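Local coordinates for protein potential RNA-dependent RNA polymerase (Human picobirnavirus, PDB 5I62) that copies RNA from an RNA template with ribonucleoside triphosphates and probably serves both transcription and genome replication of a small double-stranded RNA virus, at residues I451-D465 / E522-R534. Sequence-based numbering, arbitrary orientation.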
loop_
_atom_site.group_PDB
_atom_site.type_symbol
_atom_site.label_atom_id
_atom_site.label_comp_id
_atom_site.label_asym_id
_atom_site.label_seq_id
_atom_site.Cartn_x
_atom_site.Cartn_y
_atom_site.Cartn_z
ATOM N N ILE A 451 6.334 -6.117 15.641
ATOM C CA ILE A 451 7.543 -6.874 15.959
ATOM C C ILE A 451 7.681 -8.081 15.041
ATOM O O ILE A 451 8.795 -8.463 14.666
ATOM C CB ILE A 451 7.549 -7.280 17.449
ATOM C CG1 ILE A 451 7.724 -6.043 18.333
ATOM C CG2 ILE A 451 8.649 -8.324 17.738
ATOM C CD1 ILE A 451 7.283 -6.224 19.806
ATOM N N GLU A 452 6.556 -8.677 14.629
ATOM C CA GLU A 452 6.617 -9.858 13.769
ATOM C C GLU A 452 7.430 -9.591 12.502
ATOM O O GLU A 452 8.052 -10.508 11.957
ATOM C CB GLU A 452 5.198 -10.332 13.429
ATOM C CG GLU A 452 5.093 -11.606 12.551
ATOM C CD GLU A 452 5.837 -12.824 13.113
ATOM O OE1 GLU A 452 6.326 -12.774 14.266
ATOM O OE2 GLU A 452 5.920 -13.854 12.393
ATOM N N ASN A 453 7.477 -8.334 12.056
ATOM C CA ASN A 453 8.218 -7.983 10.850
ATOM C C ASN A 453 9.706 -8.301 10.952
ATOM O O ASN A 453 10.336 -8.597 9.932
ATOM C CB ASN A 453 8.020 -6.506 10.536
ATOM C CG ASN A 453 6.616 -6.197 10.110
ATOM O OD1 ASN A 453 6.089 -6.832 9.199
ATOM N ND2 ASN A 453 5.991 -5.240 10.775
ATOM N N VAL A 454 10.293 -8.253 12.153
ATOM C CA VAL A 454 11.742 -8.421 12.280
ATOM C C VAL A 454 12.115 -9.884 12.510
ATOM O O VAL A 454 13.211 -10.187 12.986
ATOM C CB VAL A 454 12.320 -7.518 13.386
ATOM C CG1 VAL A 454 11.855 -6.071 13.194
ATOM C CG2 VAL A 454 11.912 -8.028 14.781
ATOM N N LYS A 455 11.235 -10.801 12.113
ATOM C CA LYS A 455 11.415 -12.229 12.385
ATOM C C LYS A 455 12.651 -12.847 11.726
ATOM O O LYS A 455 12.977 -13.995 12.045
ATOM C CB LYS A 455 10.187 -13.003 11.933
ATOM C CG LYS A 455 10.055 -13.017 10.411
ATOM C CD LYS A 455 8.639 -13.314 9.962
ATOM C CE LYS A 455 8.500 -14.748 9.508
ATOM N NZ LYS A 455 7.091 -15.080 9.181
ATOM N N TYR A 456 13.333 -12.151 10.810
ATOM C CA TYR A 456 14.574 -12.671 10.243
ATOM C C TYR A 456 15.779 -11.804 10.554
ATOM O O TYR A 456 16.859 -12.043 10.001
ATOM C CB TYR A 456 14.457 -12.845 8.735
ATOM C CG TYR A 456 13.444 -13.869 8.329
ATOM C CD1 TYR A 456 13.603 -15.204 8.684
ATOM C CD2 TYR A 456 12.342 -13.514 7.573
ATOM C CE1 TYR A 456 12.684 -16.152 8.314
ATOM C CE2 TYR A 456 11.423 -14.456 7.187
ATOM C CZ TYR A 456 11.599 -15.772 7.555
ATOM O OH TYR A 456 10.679 -16.716 7.176
ATOM N N HIS A 457 15.614 -10.791 11.392
ATOM C CA HIS A 457 16.720 -9.919 11.733
ATOM C C HIS A 457 17.751 -10.710 12.526
ATOM O O HIS A 457 17.384 -11.542 13.362
ATOM C CB HIS A 457 16.195 -8.738 12.551
ATOM C CG HIS A 457 17.125 -7.568 12.653
ATOM N ND1 HIS A 457 18.223 -7.557 13.483
ATOM C CD2 HIS A 457 17.091 -6.351 12.059
ATOM C CE1 HIS A 457 18.835 -6.390 13.386
ATOM N NE2 HIS A 457 18.166 -5.640 12.529
ATOM N N PRO A 458 19.039 -10.481 12.297
ATOM C CA PRO A 458 20.059 -11.213 13.068
ATOM C C PRO A 458 19.933 -11.027 14.575
ATOM O O PRO A 458 20.316 -11.925 15.332
ATOM C CB PRO A 458 21.382 -10.643 12.535
ATOM C CG PRO A 458 21.025 -9.319 11.927
ATOM C CD PRO A 458 19.632 -9.517 11.354
ATOM N N LEU A 459 19.385 -9.895 15.029
ATOM C CA LEU A 459 19.288 -9.574 16.452
ATOM C C LEU A 459 17.855 -9.642 16.966
ATOM O O LEU A 459 17.502 -8.955 17.925
ATOM C CB LEU A 459 19.869 -8.192 16.727
ATOM C CG LEU A 459 21.364 -8.022 16.473
ATOM C CD1 LEU A 459 21.762 -6.595 16.799
ATOM C CD2 LEU A 459 22.167 -9.013 17.295
ATOM N N LYS A 460 17.017 -10.470 16.344
ATOM C CA LYS A 460 15.601 -10.446 16.680
ATOM C C LYS A 460 15.361 -10.867 18.127
ATOM O O LYS A 460 14.434 -10.369 18.773
ATOM C CB LYS A 460 14.822 -11.333 15.730
ATOM C CG LYS A 460 15.272 -12.767 15.763
ATOM C CD LYS A 460 14.525 -13.567 14.735
ATOM C CE LYS A 460 15.052 -14.990 14.668
ATOM N NZ LYS A 460 13.983 -15.917 14.234
ATOM N N GLU A 461 16.176 -11.789 18.653
ATOM C CA GLU A 461 15.953 -12.246 20.024
ATOM C C GLU A 461 16.315 -11.163 21.025
ATOM O O GLU A 461 15.598 -10.958 22.013
ATOM C CB GLU A 461 16.755 -13.518 20.315
ATOM C CG GLU A 461 16.418 -14.693 19.425
ATOM C CD GLU A 461 15.015 -15.255 19.676
ATOM O OE1 GLU A 461 14.324 -14.815 20.629
ATOM O OE2 GLU A 461 14.591 -16.138 18.895
ATOM N N GLU A 462 17.446 -10.483 20.803
ATOM C CA GLU A 462 17.791 -9.334 21.629
ATOM C C GLU A 462 16.744 -8.244 21.481
ATOM O O GLU A 462 16.352 -7.607 22.467
ATOM C CB GLU A 462 19.169 -8.797 21.254
ATOM C CG GLU A 462 20.325 -9.745 21.564
ATOM C CD GLU A 462 20.555 -10.801 20.483
ATOM O OE1 GLU A 462 19.697 -10.972 19.584
ATOM O OE2 GLU A 462 21.609 -11.473 20.533
ATOM N N PHE A 463 16.272 -8.029 20.252
ATOM C CA PHE A 463 15.270 -7.003 20.023
ATOM C C PHE A 463 13.993 -7.308 20.794
ATOM O O PHE A 463 13.398 -6.407 21.397
ATOM C CB PHE A 463 14.984 -6.868 18.533
ATOM C CG PHE A 463 14.066 -5.734 18.212
ATOM C CD1 PHE A 463 14.501 -4.425 18.363
ATOM C CD2 PHE A 463 12.763 -5.970 17.791
ATOM C CE1 PHE A 463 13.665 -3.362 18.077
ATOM C CE2 PHE A 463 11.913 -4.907 17.497
ATOM C CZ PHE A 463 12.370 -3.599 17.642
ATOM N N LEU A 464 13.580 -8.581 20.814
ATOM C CA LEU A 464 12.373 -8.963 21.544
ATOM C C LEU A 464 12.536 -8.743 23.046
ATOM O O LEU A 464 11.624 -8.236 23.707
ATOM C CB LEU A 464 12.027 -10.416 21.252
ATOM C CG LEU A 464 10.720 -10.900 21.872
ATOM C CD1 LEU A 464 9.531 -10.076 21.363
ATOM C CD2 LEU A 464 10.528 -12.379 21.580
ATOM N N ASP A 465 13.687 -9.135 23.606
ATOM C CA ASP A 465 13.933 -8.891 25.024
ATOM C C ASP A 465 13.920 -7.398 25.320
ATOM O O ASP A 465 13.393 -6.963 26.348
ATOM C CB ASP A 465 15.263 -9.510 25.450
ATOM C CG ASP A 465 15.234 -11.038 25.461
ATOM O OD1 ASP A 465 14.140 -11.624 25.606
ATOM O OD2 ASP A 465 16.314 -11.654 25.319
ATOM N N GLU A 522 -1.508 -17.194 15.276
ATOM C CA GLU A 522 -1.028 -18.282 16.126
ATOM C C GLU A 522 0.307 -18.826 15.623
ATOM O O GLU A 522 1.095 -19.364 16.406
ATOM C CB GLU A 522 -2.072 -19.395 16.222
ATOM C CG GLU A 522 -2.172 -20.011 17.621
ATOM C CD GLU A 522 -3.588 -20.436 17.994
ATOM O OE1 GLU A 522 -4.093 -21.397 17.369
ATOM O OE2 GLU A 522 -4.196 -19.813 18.905
ATOM N N ASN A 523 0.601 -18.642 14.340
ATOM C CA ASN A 523 1.824 -19.148 13.732
ATOM C C ASN A 523 2.956 -18.124 13.692
ATOM O O ASN A 523 4.034 -18.440 13.174
ATOM C CB ASN A 523 1.539 -19.641 12.308
ATOM C CG ASN A 523 2.608 -20.598 11.797
ATOM O OD1 ASN A 523 2.956 -21.572 12.476
ATOM N ND2 ASN A 523 3.136 -20.324 10.597
ATOM N N TRP A 524 2.757 -16.917 14.220
ATOM C CA TRP A 524 3.808 -15.905 14.131
ATOM C C TRP A 524 5.030 -16.301 14.953
ATOM O O TRP A 524 4.913 -16.895 16.031
ATOM C CB TRP A 524 3.294 -14.539 14.599
ATOM C CG TRP A 524 2.326 -13.870 13.674
ATOM C CD1 TRP A 524 1.867 -14.340 12.475
ATOM C CD2 TRP A 524 1.703 -12.594 13.869
ATOM N NE1 TRP A 524 0.994 -13.437 11.918
ATOM C CE2 TRP A 524 0.876 -12.357 12.753
ATOM C CE3 TRP A 524 1.765 -11.630 14.881
ATOM C CZ2 TRP A 524 0.117 -11.202 12.622
ATOM C CZ3 TRP A 524 1.012 -10.486 14.751
ATOM C CH2 TRP A 524 0.195 -10.280 13.629
ATOM N N TRP A 525 6.211 -15.945 14.438
ATOM C CA TRP A 525 7.453 -16.156 15.173
ATOM C C TRP A 525 7.422 -15.493 16.548
ATOM O O TRP A 525 7.866 -16.080 17.545
ATOM C CB TRP A 525 8.644 -15.620 14.372
ATOM C CG TRP A 525 9.809 -15.334 15.263
ATOM C CD1 TRP A 525 10.690 -16.240 15.775
ATOM C CD2 TRP A 525 10.190 -14.055 15.806
ATOM N NE1 TRP A 525 11.605 -15.607 16.586
ATOM C CE2 TRP A 525 11.319 -14.269 16.625
ATOM C CE3 TRP A 525 9.688 -12.754 15.672
ATOM C CZ2 TRP A 525 11.956 -13.235 17.305
ATOM C CZ3 TRP A 525 10.322 -11.727 16.353
ATOM C CH2 TRP A 525 11.445 -11.974 17.156
ATOM N N VAL A 526 6.926 -14.251 16.620
ATOM C CA VAL A 526 6.993 -13.516 17.880
ATOM C C VAL A 526 6.137 -14.201 18.939
ATOM O O VAL A 526 6.481 -14.196 20.128
ATOM C CB VAL A 526 6.580 -12.038 17.680
ATOM C CG1 VAL A 526 5.124 -11.930 17.225
ATOM C CG2 VAL A 526 6.782 -11.236 18.976
ATOM N N VAL A 527 5.022 -14.808 18.527
ATOM C CA VAL A 527 4.190 -15.564 19.458
ATOM C C VAL A 527 4.949 -16.781 19.972
ATOM O O VAL A 527 4.960 -17.068 21.177
ATOM C CB VAL A 527 2.862 -15.962 18.786
ATOM C CG1 VAL A 527 2.052 -16.871 19.697
ATOM C CG2 VAL A 527 2.049 -14.714 18.416
ATOM N N GLN A 528 5.612 -17.505 19.064
ATOM C CA GLN A 528 6.428 -18.642 19.476
ATOM C C GLN A 528 7.571 -18.199 20.379
ATOM O O GLN A 528 7.890 -18.871 21.369
ATOM C CB GLN A 528 6.968 -19.376 18.250
ATOM C CG GLN A 528 7.815 -20.595 18.607
ATOM C CD GLN A 528 8.669 -21.090 17.449
ATOM O OE1 GLN A 528 8.691 -20.494 16.373
ATOM N NE2 GLN A 528 9.369 -22.206 17.668
ATOM N N ALA A 529 8.205 -17.070 20.054
ATOM C CA ALA A 529 9.326 -16.602 20.863
ATOM C C ALA A 529 8.873 -16.194 22.265
ATOM O O ALA A 529 9.558 -16.477 23.256
ATOM C CB ALA A 529 10.031 -15.445 20.156
ATOM N N LEU A 530 7.726 -15.524 22.372
ATOM C CA LEU A 530 7.218 -15.144 23.687
ATOM C C LEU A 530 6.853 -16.378 24.519
ATOM O O LEU A 530 7.250 -16.493 25.683
ATOM C CB LEU A 530 6.017 -14.219 23.526
ATOM C CG LEU A 530 6.381 -12.824 23.024
ATOM C CD1 LEU A 530 5.123 -12.099 22.580
ATOM C CD2 LEU A 530 7.111 -12.046 24.119
ATOM N N LYS A 531 6.083 -17.304 23.933
ATOM C CA LYS A 531 5.723 -18.541 24.627
ATOM C C LYS A 531 6.951 -19.314 25.093
ATOM O O LYS A 531 6.899 -20.001 26.119
ATOM C CB LYS A 531 4.885 -19.436 23.721
ATOM C CG LYS A 531 3.458 -18.991 23.503
ATOM C CD LYS A 531 2.759 -19.980 22.586
ATOM C CE LYS A 531 1.286 -19.678 22.457
ATOM N NZ LYS A 531 0.669 -20.583 21.458
ATOM N N SER A 532 8.053 -19.243 24.348
ATOM C CA SER A 532 9.262 -19.920 24.791
ATOM C C SER A 532 9.894 -19.239 25.999
ATOM O O SER A 532 10.721 -19.849 26.681
ATOM C CB SER A 532 10.269 -19.999 23.650
ATOM O OG SER A 532 11.138 -18.883 23.680
ATOM N N ARG A 533 9.528 -17.990 26.274
ATOM C CA ARG A 533 10.029 -17.261 27.429
ATOM C C ARG A 533 9.168 -17.471 28.671
ATOM O O ARG A 533 9.385 -16.795 29.681
ATOM C CB ARG A 533 10.134 -15.768 27.101
ATOM C CG ARG A 533 11.413 -15.383 26.357
ATOM C CD ARG A 533 11.190 -14.148 25.495
ATOM N NE ARG A 533 12.415 -13.672 24.859
ATOM C CZ ARG A 533 12.950 -14.205 23.760
ATOM N NH1 ARG A 533 12.372 -15.248 23.171
ATOM N NH2 ARG A 533 14.063 -13.691 23.244
ATOM N N ARG A 534 8.193 -18.377 28.606
ATOM C CA ARG A 534 7.361 -18.726 29.759
ATOM C C ARG A 534 7.998 -19.836 30.588
ATOM O O ARG A 534 9.078 -19.664 31.146
ATOM C CB ARG A 534 5.967 -19.164 29.310
ATOM C CG ARG A 534 5.126 -18.035 28.776
ATOM C CD ARG A 534 3.707 -18.462 28.490
ATOM N NE ARG A 534 3.614 -19.584 27.564
ATOM C CZ ARG A 534 2.490 -19.941 26.950
ATOM N NH1 ARG A 534 1.371 -19.254 27.155
ATOM N NH2 ARG A 534 2.481 -20.975 26.121
#
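The indole of Trp525 lies between two layers: Lys455 CA and the aliphatic chain of Lys460 cover one face, and Ala529 CB, a helical turn further on, covers the opposite one. Lys460 reaches along the ring because its chain runs extended beyond CG. Lys460 CD passes 3.6 Å from Trp525 CZ2, and Lys460 NZ ends 3.8 Å from the centre of that indole's five-membered ring, an off-centre cation-pi contact, while also donating to Lys455 O. At the indole edge sit Glu461 OE2, near NE1, and Glu452 OE1. Over one face of the Trp524 ring comes Glu452 CG, a CH-pi contact with the carboxylate and ring planes only 10° apart. The guanidinium of Arg533 has Leu464 CD2 over its centre and two acids at its edge, a salt-bridge network. Arg533 NE and NH2 both donate to Asp465 OD1, the NE bond nearly straight at 2.8 Å, and Arg533 NH2 also bonds Glu461 OE1 at 2.9 Å, that carboxylate lying almost coplanar with the guanidinium.

Glu452 binds the first turn of helix 525-532. It swings CG away from its own amide (chi1 -178°) and bends at chi2, which brings OE1 to Val526 N (2.8 Å) and OE2 to Trp525 N (2.9 Å), both met on the syn side; the helix N-terminus would probably stabilise its negative charge. Leu464 fills the middle, CD2 pressed tightly on Ala529 CB at 3.4 Å and CD1 against Val526 CG2.

Helix 525-532, the last of the chain, crosses helix 460-465 at -68° and also packs on residues 451-455, among C-terminal helices that probably belong to the polymerase thumb. Leu448 of helix 441-451 touches Trp524, Val526 and Leu530, helix 419-427 meets Ile451 and Phe463, and Lys455 is salt-bridged to Glu238 of helix 237-250.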